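Local coordinates for protein putative esterase (Uncultured bacterium, PDB 7C4D) that probably hydrolyses carboxylic esters, as a marine bacterial esterase of the alpha/beta hydrolase fold, at residues Pro25-His30 with Gln85-Val90; Phe16-Glu21 with Tyr49-Leu54; Lys115-Asp120 with Gln265-Phe270. All coordinates share one frame; numbering follows the deposited sequence.

Contact 1. Residues Pro25-His30 with Gln85-Val90; sequences PLIILH and QNLESV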
loop_
_atom_site.group_PDB
_atom_site.type_symbol
_atom_site.label_atom_id
_atom_site.label_comp_id
_atom_site.label_asym_id
_atom_site.label_seq_id
_atom_site.Cartn_x
_atom_site.Cartn_y
_atom_site.Cartn_z
ATOM N N PRO A 25 -12.791 0.391 -14.147
ATOM C CA PRO A 25 -11.391 0.259 -13.753
ATOM C C PRO A 25 -11.345 0.112 -12.248
ATOM O O PRO A 25 -12.205 0.617 -11.527
ATOM C CB PRO A 25 -10.751 1.590 -14.134
ATOM C CG PRO A 25 -11.728 2.131 -15.161
ATOM C CD PRO A 25 -13.099 1.719 -14.686
ATOM N N LEU A 26 -10.333 -0.630 -11.808
ATOM C CA LEU A 26 -10.073 -0.847 -10.405
ATOM C C LEU A 26 -8.558 -0.743 -10.247
ATOM O O LEU A 26 -7.819 -1.550 -10.807
ATOM C CB LEU A 26 -10.626 -2.225 -10.024
ATOM C CG LEU A 26 -10.332 -2.726 -8.601
ATOM C CD1 LEU A 26 -10.792 -1.726 -7.567
ATOM C CD2 LEU A 26 -11.022 -4.076 -8.357
ATOM N N ILE A 27 -8.122 0.258 -9.477
ATOM C CA ILE A 27 -6.713 0.495 -9.229
ATOM C C ILE A 27 -6.369 -0.038 -7.846
ATOM O O ILE A 27 -7.053 0.322 -6.877
ATOM C CB ILE A 27 -6.374 2.008 -9.378
ATOM C CG1 ILE A 27 -6.614 2.506 -10.805
ATOM C CG2 ILE A 27 -4.945 2.288 -8.921
ATOM C CD1 ILE A 27 -6.449 4.012 -11.026
ATOM N N ILE A 28 -5.303 -0.860 -7.763
ATOM C CA ILE A 28 -4.861 -1.377 -6.472
ATOM C C ILE A 28 -3.484 -0.768 -6.141
ATOM O O ILE A 28 -2.595 -0.778 -6.986
ATOM C CB ILE A 28 -4.875 -2.919 -6.464
ATOM C CG1 ILE A 28 -6.208 -3.472 -6.974
ATOM C CG2 ILE A 28 -4.513 -3.539 -5.120
ATOM C CD1 ILE A 28 -6.337 -5.023 -6.843
ATOM N N LEU A 29 -3.335 -0.228 -4.924
ATOM C CA LEU A 29 -2.100 0.386 -4.429
ATOM C C LEU A 29 -1.595 -0.366 -3.197
ATOM O O LEU A 29 -2.247 -0.406 -2.145
ATOM C CB LEU A 29 -2.339 1.856 -4.052
ATOM C CG LEU A 29 -2.882 2.779 -5.129
ATOM C CD1 LEU A 29 -2.933 4.202 -4.595
ATOM C CD2 LEU A 29 -2.002 2.718 -6.349
ATOM N N HIS A 30 -0.410 -0.958 -3.329
ATOM C CA HIS A 30 0.254 -1.662 -2.248
ATOM C C HIS A 30 0.725 -0.682 -1.139
ATOM O O HIS A 30 0.716 0.556 -1.278
ATOM C CB HIS A 30 1.420 -2.439 -2.863
ATOM C CG HIS A 30 2.459 -1.526 -3.413
ATOM N ND1 HIS A 30 3.416 -0.926 -2.612
ATOM C CD2 HIS A 30 2.652 -1.033 -4.651
ATOM C CE1 HIS A 30 4.168 -0.134 -3.332
ATOM N NE2 HIS A 30 3.728 -0.182 -4.598
ATOM N N GLN A 85 -3.934 7.039 -18.852
ATOM C CA GLN A 85 -4.643 5.826 -19.230
ATOM C C GLN A 85 -6.067 6.189 -19.653
ATOM O O GLN A 85 -6.845 5.306 -19.978
ATOM C CB GLN A 85 -4.731 4.853 -18.041
ATOM C CG GLN A 85 -3.419 4.194 -17.659
ATOM C CD GLN A 85 -2.899 3.361 -18.800
ATOM O OE1 GLN A 85 -1.736 3.469 -19.170
ATOM N NE2 GLN A 85 -3.764 2.536 -19.377
ATOM N N ASN A 86 -6.414 7.484 -19.590
ATOM C CA ASN A 86 -7.713 8.004 -20.005
ATOM C C ASN A 86 -8.880 7.442 -19.205
ATOM O O ASN A 86 -9.943 7.223 -19.765
ATOM C CB ASN A 86 -7.986 7.828 -21.499
ATOM C CG ASN A 86 -7.138 8.760 -22.326
ATOM O OD1 ASN A 86 -6.274 8.312 -23.068
ATOM N ND2 ASN A 86 -7.346 10.055 -22.163
ATOM N N LEU A 87 -8.702 7.287 -17.887
ATOM C CA LEU A 87 -9.758 6.745 -17.053
ATOM C C LEU A 87 -10.549 7.923 -16.490
ATOM O O LEU A 87 -9.967 8.862 -15.950
ATOM C CB LEU A 87 -9.154 5.846 -15.962
ATOM C CG LEU A 87 -8.181 4.763 -16.445
ATOM C CD1 LEU A 87 -7.423 4.106 -15.293
ATOM C CD2 LEU A 87 -8.869 3.723 -17.318
ATOM N N GLU A 88 -11.874 7.868 -16.655
ATOM C CA GLU A 88 -12.772 8.923 -16.215
ATOM C C GLU A 88 -12.980 8.843 -14.702
ATOM O O GLU A 88 -12.756 9.829 -13.984
ATOM C CB GLU A 88 -14.099 8.844 -16.979
ATOM C CG GLU A 88 -14.649 10.213 -17.351
ATOM C CD GLU A 88 -13.582 11.221 -17.756
ATOM O OE1 GLU A 88 -12.929 11.014 -18.802
ATOM O OE2 GLU A 88 -13.382 12.197 -17.008
ATOM N N SER A 89 -13.434 7.667 -14.238
ATOM C CA SER A 89 -13.696 7.459 -12.828
ATOM C C SER A 89 -13.375 6.012 -12.453
ATOM O O SER A 89 -13.616 5.095 -13.238
ATOM C CB SER A 89 -15.099 7.858 -12.468
ATOM O OG SER A 89 -16.029 6.983 -13.069
ATOM N N VAL A 90 -12.824 5.833 -11.247
ATOM C CA VAL A 90 -12.168 4.591 -10.914
ATOM C C VAL A 90 -12.569 4.122 -9.531
ATOM O O VAL A 90 -12.797 4.934 -8.632
ATOM C CB VAL A 90 -10.639 4.712 -10.986
ATOM C CG1 VAL A 90 -10.165 4.915 -12.402
ATOM C CG2 VAL A 90 -10.045 5.696 -9.979
#
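The pyrrolidine ring of Pro-25 meets three neighbours through three of its carbons. CB lies 3.8 Å from Val-90 CG1, and CG approaches Leu-87 CD2 at 3.9 Å, the two side chains running antiparallel past one another. The third carbon, CD, sits 3.7 Å from the backbone O of Ser-89. Ile-27, two residues on and pointing to the same side of strand 25-29, extends the apolar patch: its CD1 touches both methyls of Val-90 at 4.1 Å. Val-90 CG1 (chi1 -68°) is anti to its own carbonyl carbon, and from there it reaches Pro-25 CB as well as Ile-27 CD1.

Residues 85-89 form the loop that follows helix 71-84 and leads into strand 90-95, part of a beta-alpha-beta crossover in the alpha/beta hydrolase sheet. Asn-86 leaves the helix with positive phi in a Schellman motif, and the chain then carries Leu-87 over the start of strand 25-29. Leu-78 and Ile-82 of that helix also pack on Ile-27, while Leu-87 touches Tyr-53 of strand 51-55, the neighbour of 25-29 in the sheet. The backbones of 25-29 and 90-95 pair through Asn-91 and Ile-93.

Contact 2. Residues Phe16-Glu21 with Tyr49-Leu54; sequences FRKKGE and YFQVYL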
loop_
_atom_site.group_PDB
_atom_site.type_symbol
_atom_site.label_atom_id
_atom_site.label_comp_id
_atom_site.label_asym_id
_atom_site.label_seq_id
_atom_site.Cartn_x
_atom_site.Cartn_y
_atom_site.Cartn_z
ATOM N N PHE A 16 2.879 -0.375 -14.161
ATOM C CA PHE A 16 1.633 -1.088 -13.897
ATOM C C PHE A 16 1.539 -2.326 -14.788
ATOM O O PHE A 16 2.235 -2.451 -15.808
ATOM C CB PHE A 16 0.396 -0.234 -14.213
ATOM C CG PHE A 16 0.179 0.047 -15.678
ATOM C CD1 PHE A 16 0.877 1.065 -16.321
ATOM C CD2 PHE A 16 -0.709 -0.720 -16.423
ATOM C CE1 PHE A 16 0.662 1.330 -17.668
ATOM C CE2 PHE A 16 -0.918 -0.458 -17.770
ATOM C CZ PHE A 16 -0.226 0.561 -18.391
ATOM N N ARG A 17 0.672 -3.229 -14.341
ATOM C CA ARG A 17 0.176 -4.365 -15.106
ATOM C C ARG A 17 -1.353 -4.351 -15.028
ATOM O O ARG A 17 -1.920 -4.006 -13.987
ATOM C CB ARG A 17 0.705 -5.674 -14.504
ATOM C CG ARG A 17 2.181 -5.941 -14.754
ATOM C CD ARG A 17 2.575 -7.406 -14.616
ATOM N NE ARG A 17 2.404 -7.899 -13.257
ATOM C CZ ARG A 17 1.585 -8.895 -12.914
ATOM N NH1 ARG A 17 1.478 -9.287 -11.652
ATOM N NH2 ARG A 17 0.900 -9.518 -13.854
ATOM N N LYS A 18 -2.019 -4.725 -16.124
ATOM C CA LYS A 18 -3.476 -4.726 -16.202
ATOM C C LYS A 18 -3.989 -6.157 -16.362
ATOM O O LYS A 18 -3.531 -6.864 -17.237
ATOM C CB LYS A 18 -3.915 -3.865 -17.388
ATOM C CG LYS A 18 -5.415 -3.810 -17.632
ATOM C CD LYS A 18 -5.760 -2.761 -18.641
ATOM C CE LYS A 18 -7.151 -2.934 -19.181
ATOM N NZ LYS A 18 -7.364 -2.018 -20.319
ATOM N N LYS A 19 -4.886 -6.588 -15.478
ATOM C CA LYS A 19 -5.586 -7.857 -15.584
ATOM C C LYS A 19 -7.066 -7.547 -15.766
ATOM O O LYS A 19 -7.647 -6.837 -14.940
ATOM C CB LYS A 19 -5.416 -8.660 -14.289
ATOM C CG LYS A 19 -3.993 -8.788 -13.731
ATOM C CD LYS A 19 -3.048 -9.614 -14.587
ATOM C CE LYS A 19 -3.487 -11.044 -14.788
ATOM N NZ LYS A 19 -2.721 -11.670 -15.883
ATOM N N GLY A 20 -7.652 -8.050 -16.856
ATOM C CA GLY A 20 -9.071 -7.891 -17.128
ATOM C C GLY A 20 -9.267 -6.892 -18.261
ATOM O O GLY A 20 -8.616 -5.847 -18.266
ATOM N N GLU A 21 -10.177 -7.227 -19.193
ATOM C CA GLU A 21 -10.436 -6.447 -20.396
ATOM C C GLU A 21 -11.774 -5.697 -20.316
ATOM O O GLU A 21 -11.971 -4.732 -21.044
ATOM C CB GLU A 21 -10.360 -7.360 -21.624
ATOM C CG GLU A 21 -9.560 -6.772 -22.781
ATOM C CD GLU A 21 -10.098 -7.051 -24.181
ATOM O OE1 GLU A 21 -10.686 -8.133 -24.398
ATOM O OE2 GLU A 21 -9.936 -6.176 -25.055
ATOM N N TYR A 49 -14.418 -9.177 -13.113
ATOM C CA TYR A 49 -15.478 -8.191 -13.024
ATOM C C TYR A 49 -14.979 -6.776 -13.329
ATOM O O TYR A 49 -15.774 -5.863 -13.560
ATOM C CB TYR A 49 -16.138 -8.261 -11.644
ATOM C CG TYR A 49 -16.495 -9.669 -11.245
ATOM C CD1 TYR A 49 -17.586 -10.326 -11.810
ATOM C CD2 TYR A 49 -15.718 -10.358 -10.336
ATOM C CE1 TYR A 49 -17.865 -11.642 -11.497
ATOM C CE2 TYR A 49 -16.028 -11.654 -9.967
ATOM C CZ TYR A 49 -17.103 -12.297 -10.556
ATOM O OH TYR A 49 -17.399 -13.554 -10.154
ATOM N N PHE A 50 -13.667 -6.570 -13.290
ATOM C CA PHE A 50 -13.140 -5.210 -13.383
ATOM C C PHE A 50 -11.912 -5.230 -14.269
ATOM O O PHE A 50 -11.382 -6.306 -14.526
ATOM C CB PHE A 50 -12.779 -4.657 -11.993
ATOM C CG PHE A 50 -13.924 -4.558 -10.996
ATOM C CD1 PHE A 50 -14.723 -3.425 -10.923
ATOM C CD2 PHE A 50 -14.161 -5.569 -10.081
ATOM C CE1 PHE A 50 -15.759 -3.330 -10.003
ATOM C CE2 PHE A 50 -15.171 -5.458 -9.135
ATOM C CZ PHE A 50 -16.001 -4.359 -9.118
ATOM N N GLN A 51 -11.484 -4.036 -14.707
ATOM C CA GLN A 51 -10.211 -3.846 -15.381
ATOM C C GLN A 51 -9.209 -3.437 -14.316
ATOM O O GLN A 51 -9.177 -2.275 -13.939
ATOM C CB GLN A 51 -10.360 -2.779 -16.472
ATOM C CG GLN A 51 -11.309 -3.224 -17.595
ATOM C CD GLN A 51 -11.302 -2.223 -18.718
ATOM O OE1 GLN A 51 -10.315 -2.059 -19.422
ATOM N NE2 GLN A 51 -12.369 -1.463 -18.816
ATOM N N VAL A 52 -8.474 -4.418 -13.782
ATOM C CA VAL A 52 -7.645 -4.201 -12.619
ATOM C C VAL A 52 -6.254 -3.714 -13.034
ATOM O O VAL A 52 -5.574 -4.368 -13.834
ATOM C CB VAL A 52 -7.535 -5.484 -11.782
ATOM C CG1 VAL A 52 -6.750 -5.218 -10.505
ATOM C CG2 VAL A 52 -8.906 -6.101 -11.478
ATOM N N TYR A 53 -5.828 -2.593 -12.428
ATOM C CA TYR A 53 -4.486 -2.039 -12.604
ATOM C C TYR A 53 -3.665 -2.235 -11.330
ATOM O O TYR A 53 -4.053 -1.764 -10.253
ATOM C CB TYR A 53 -4.559 -0.554 -12.949
ATOM C CG TYR A 53 -5.193 -0.265 -14.281
ATOM C CD1 TYR A 53 -6.568 -0.204 -14.408
ATOM C CD2 TYR A 53 -4.420 -0.070 -15.417
ATOM C CE1 TYR A 53 -7.160 0.044 -15.629
ATOM C CE2 TYR A 53 -4.987 0.189 -16.647
ATOM C CZ TYR A 53 -6.367 0.252 -16.743
ATOM O OH TYR A 53 -6.960 0.543 -17.932
ATOM N N LEU A 54 -2.598 -3.035 -11.445
ATOM C CA LEU A 54 -1.685 -3.285 -10.338
ATOM C C LEU A 54 -0.502 -2.341 -10.528
ATOM O O LEU A 54 0.321 -2.540 -11.431
ATOM C CB LEU A 54 -1.207 -4.735 -10.364
ATOM C CG LEU A 54 -2.266 -5.837 -10.332
ATOM C CD1 LEU A 54 -1.576 -7.175 -10.410
ATOM C CD2 LEU A 54 -3.060 -5.777 -9.042
#
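The amide N of Leu-54 gives a 2.8 Å bond to the carbonyl O of Arg-17, and Arg-17 N returns one to Leu-54 O. Two residues along, Lys-19 and Val-52 form the second hydrogen-bonded pair of this antiparallel register, with Lys-19 N on Val-52 O and Val-52 N on Lys-19 O. Between them Lys-18 faces Tyr-53 as a non-hydrogen-bonded pair, their CA atoms 4.6 Å apart. Strand 16-19 is thereby joined to strand 51-55 as the antiparallel outer strand of an otherwise parallel alpha/beta hydrolase sheet.

On the face bearing Lys-18 and Tyr-53, CG of Lys-18 is anti to the backbone N (chi1 178°) and the chain runs on extended beside the tyrosine ring. Its CG lies over one face of that ring, towards the rim, and CD comes within 3.6 Å of Tyr-53 CZ. NZ then donates to OE1 of Gln-51 at 3.1 Å, while NE2 of the same amide is bonded to the carbonyl O of Gly-23. Phe-16 lies alongside Tyr-53, pointing the same way; its CD2 is 3.9 Å from Tyr-53 CD2, the latter ring receiving it at the edge, and Phe-81 meets Phe-16 edge-to-face. The opposite sheet face carries Arg-17 and Lys-19 with Val-52 and Leu-54, the last two packed against Ala-43 of helix 40-46. Leu-54 CD1 lies over one face of the Arg-17 guanidinium, a doubtful contact because that arginine has two conformers.

Past the pairing, Gly-20 has a phi of 107°, and a CB there would run into the carbonyl O of Phe-50. Backbone groups supply four of the five hydrogen bonds between the segments; the fifth is the lysine's, whose methylenes rest against an aromatic ring and whose ammonium meets a neutral amide rather than a carboxylate.

Contact 3. Residues Lys115-Asp120 with Gln265-Phe270; sequences KLIVAD and QKTLEF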
loop_
_atom_site.group_PDB
_atom_site.type_symbol
_atom_site.label_atom_id
_atom_site.label_comp_id
_atom_site.label_asym_id
_atom_site.label_seq_id
_atom_site.Cartn_x
_atom_site.Cartn_y
_atom_site.Cartn_z
ATOM N N LYS A 115 -15.696 4.381 -5.940
ATOM C CA LYS A 115 -15.808 3.850 -4.595
ATOM C C LYS A 115 -14.402 3.584 -4.097
ATOM O O LYS A 115 -13.512 3.354 -4.910
ATOM C CB LYS A 115 -16.569 2.520 -4.579
ATOM C CG LYS A 115 -18.061 2.568 -4.866
ATOM C CD LYS A 115 -18.799 1.415 -4.191
ATOM C CE LYS A 115 -20.272 1.461 -4.521
ATOM N NZ LYS A 115 -20.465 1.081 -5.939
ATOM N N LEU A 116 -14.220 3.638 -2.770
ATOM C CA LEU A 116 -12.886 3.553 -2.215
ATOM C C LEU A 116 -12.805 2.416 -1.196
ATOM O O LEU A 116 -13.629 2.320 -0.286
ATOM C CB LEU A 116 -12.552 4.894 -1.569
ATOM C CG LEU A 116 -11.329 4.904 -0.644
ATOM C CD1 LEU A 116 -10.067 4.450 -1.384
ATOM C CD2 LEU A 116 -11.120 6.287 -0.013
ATOM N N ILE A 117 -11.785 1.564 -1.340
ATOM C CA ILE A 117 -11.568 0.593 -0.274
ATOM C C ILE A 117 -10.231 0.889 0.402
ATOM O O ILE A 117 -9.214 0.952 -0.288
ATOM C CB ILE A 117 -11.644 -0.878 -0.767
ATOM C CG1 ILE A 117 -13.045 -1.281 -1.274
ATOM C CG2 ILE A 117 -11.205 -1.795 0.349
ATOM C CD1 ILE A 117 -13.080 -2.647 -1.959
ATOM N N VAL A 118 -10.241 1.066 1.735
ATOM C CA VAL A 118 -9.036 1.310 2.521
ATOM C C VAL A 118 -8.747 0.117 3.438
ATOM O O VAL A 118 -9.525 -0.138 4.362
ATOM C CB VAL A 118 -9.152 2.623 3.328
ATOM C CG1 VAL A 118 -8.013 2.760 4.324
ATOM C CG2 VAL A 118 -9.242 3.828 2.416
ATOM N N ALA A 119 -7.610 -0.576 3.184
ATOM C CA ALA A 119 -7.238 -1.806 3.901
ATOM C C ALA A 119 -6.255 -1.524 5.044
ATOM O O ALA A 119 -5.087 -1.159 4.819
ATOM C CB ALA A 119 -6.669 -2.836 2.947
ATOM N N ASP A 120 -6.780 -1.650 6.267
ATOM C CA ASP A 120 -6.031 -1.677 7.522
ATOM C C ASP A 120 -5.096 -0.466 7.742
ATOM O O ASP A 120 -3.924 -0.645 8.050
ATOM C CB ASP A 120 -5.369 -3.035 7.758
ATOM C CG ASP A 120 -5.136 -3.338 9.242
ATOM O OD1 ASP A 120 -6.118 -3.351 10.033
ATOM O OD2 ASP A 120 -3.972 -3.553 9.610
ATOM N N GLN A 265 -14.433 -11.391 -0.904
ATOM C CA GLN A 265 -15.832 -11.410 -0.542
ATOM C C GLN A 265 -16.287 -10.000 -0.189
ATOM O O GLN A 265 -17.242 -9.517 -0.782
ATOM C CB GLN A 265 -16.023 -12.479 0.534
ATOM C CG GLN A 265 -17.092 -12.259 1.591
ATOM C CD GLN A 265 -16.951 -13.340 2.645
ATOM O OE1 GLN A 265 -16.653 -14.495 2.339
ATOM N NE2 GLN A 265 -17.124 -12.974 3.906
ATOM N N LYS A 266 -15.613 -9.366 0.781
ATOM C CA LYS A 266 -15.987 -8.043 1.264
ATOM C C LYS A 266 -15.865 -6.959 0.185
ATOM O O LYS A 266 -16.703 -6.068 0.148
ATOM C CB LYS A 266 -15.145 -7.687 2.478
ATOM C CG LYS A 266 -15.339 -8.634 3.646
ATOM C CD LYS A 266 -16.777 -8.908 3.977
ATOM C CE LYS A 266 -16.920 -9.627 5.303
ATOM N NZ LYS A 266 -18.333 -10.008 5.538
ATOM N N THR A 267 -14.853 -7.073 -0.679
ATOM C CA THR A 267 -14.597 -6.205 -1.821
ATOM C C THR A 267 -15.741 -6.336 -2.832
ATOM O O THR A 267 -16.258 -5.323 -3.307
ATOM C CB THR A 267 -13.227 -6.549 -2.444
ATOM O OG1 THR A 267 -12.189 -6.297 -1.493
ATOM C CG2 THR A 267 -12.929 -5.885 -3.778
ATOM N N LEU A 268 -16.149 -7.575 -3.175
ATOM C CA LEU A 268 -17.175 -7.771 -4.208
ATOM C C LEU A 268 -18.564 -7.423 -3.706
ATOM O O LEU A 268 -19.418 -7.055 -4.497
ATOM C CB LEU A 268 -17.139 -9.182 -4.814
ATOM C CG LEU A 268 -15.932 -9.451 -5.739
ATOM C CD1 LEU A 268 -15.841 -10.915 -6.202
ATOM C CD2 LEU A 268 -15.880 -8.508 -6.941
ATOM N N GLU A 269 -18.789 -7.514 -2.390
ATOM C CA GLU A 269 -20.068 -7.092 -1.839
ATOM C C GLU A 269 -20.192 -5.552 -1.785
ATOM O O GLU A 269 -21.306 -5.027 -1.752
ATOM C CB GLU A 269 -20.287 -7.768 -0.485
ATOM C CG GLU A 269 -20.496 -9.280 -0.582
ATOM C CD GLU A 269 -20.404 -10.074 0.725
ATOM O OE1 GLU A 269 -20.119 -9.474 1.801
ATOM O OE2 GLU A 269 -20.584 -11.299 0.683
ATOM N N PHE A 270 -19.062 -4.823 -1.776
ATOM C CA PHE A 270 -19.063 -3.354 -1.671
ATOM C C PHE A 270 -19.022 -2.692 -3.054
ATOM O O PHE A 270 -19.809 -1.829 -3.330
ATOM C CB PHE A 270 -17.912 -2.872 -0.771
ATOM C CG PHE A 270 -17.762 -1.375 -0.663
ATOM C CD1 PHE A 270 -18.713 -0.616 -0.002
ATOM C CD2 PHE A 270 -16.692 -0.705 -1.256
ATOM C CE1 PHE A 270 -18.582 0.773 0.085
ATOM C CE2 PHE A 270 -16.534 0.677 -1.120
ATOM C CZ PHE A 270 -17.480 1.414 -0.439
#
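Lys-115 sets CD over one face of the Phe-270 ring, toward its rim, 4.0 Å from the ring centroid and 18° off the ring normal, which makes a CH-pi contact. The same CD is 3.5 Å from the carbonyl O of Phe-270. Further out, the chain bends at chi4 (71°), and the ammonium makes a long, weak ion pair with the C-terminal carboxylate of Leu-271.

Leu-116 points its side chain away, into helix 97-108 on the other side of the sheet, and meets the aromatic ring through its backbone alone: its carbonyl O is 3.4 Å from Phe-270 CE2. Ile-117 turns back towards helix 260-270. CG1 packs on Phe-270 CD2 at 3.7 Å, and CD1 reaches CG2 of Thr-267, also at 3.7 Å, the two side chains crossing at about a right angle. Thr-267 OG1 bonds to Phe-263 O, one helical turn back, while CG2 makes the closest approach to the isoleucine.

Strand 113-119 is an interior strand of the alpha/beta hydrolase sheet, and the C-terminal helix 260-270 runs nearly antiparallel to it, the local axes 10.2 Å apart. An alanine at Phe-270 would probably open a gap between helix and strand, leaving Lys-115 CD and Ile-117 CG1 without the ring they rest on. The strand ends at Ala-119, and Asp-120 follows it, its OD2 bonded to His-253 ND1, geometry consistent with the acid of a Ser-His-Asp triad with Ser-96.

Methyls, methylenes and one aromatic ring pack here with the carbonyl oxygens of Leu-116 and Phe-270 close beside them and no hydrogen bond between the segments, so the fit of helix on strand rests on shape, while the lysine charge is carried past the ring towards the chain terminus.

Overall arrangement
From the N terminus, strand 16-19 opens contact 2, and strand 25-29 follows before that contact closes at 49-54, so contact 1, which runs from 25-30 to 85-90, crosses contact 2 along the chain. The crossing matches the sheet order, in which strand 51-55 lies between 16-19 and 25-29; Leu-26 O and Tyr-53 N probably share a hydrogen bond there. Contact 3 begins only after both have closed and spans 144 residues between its segments, bringing helix 260-270 back to strand 113-119. It meets contact 2 where Leu-268 packs on Tyr-49 and Phe-50. All three reach the same seven-stranded sheet, from its antiparallel outer strand to the fifth strand, 113-119.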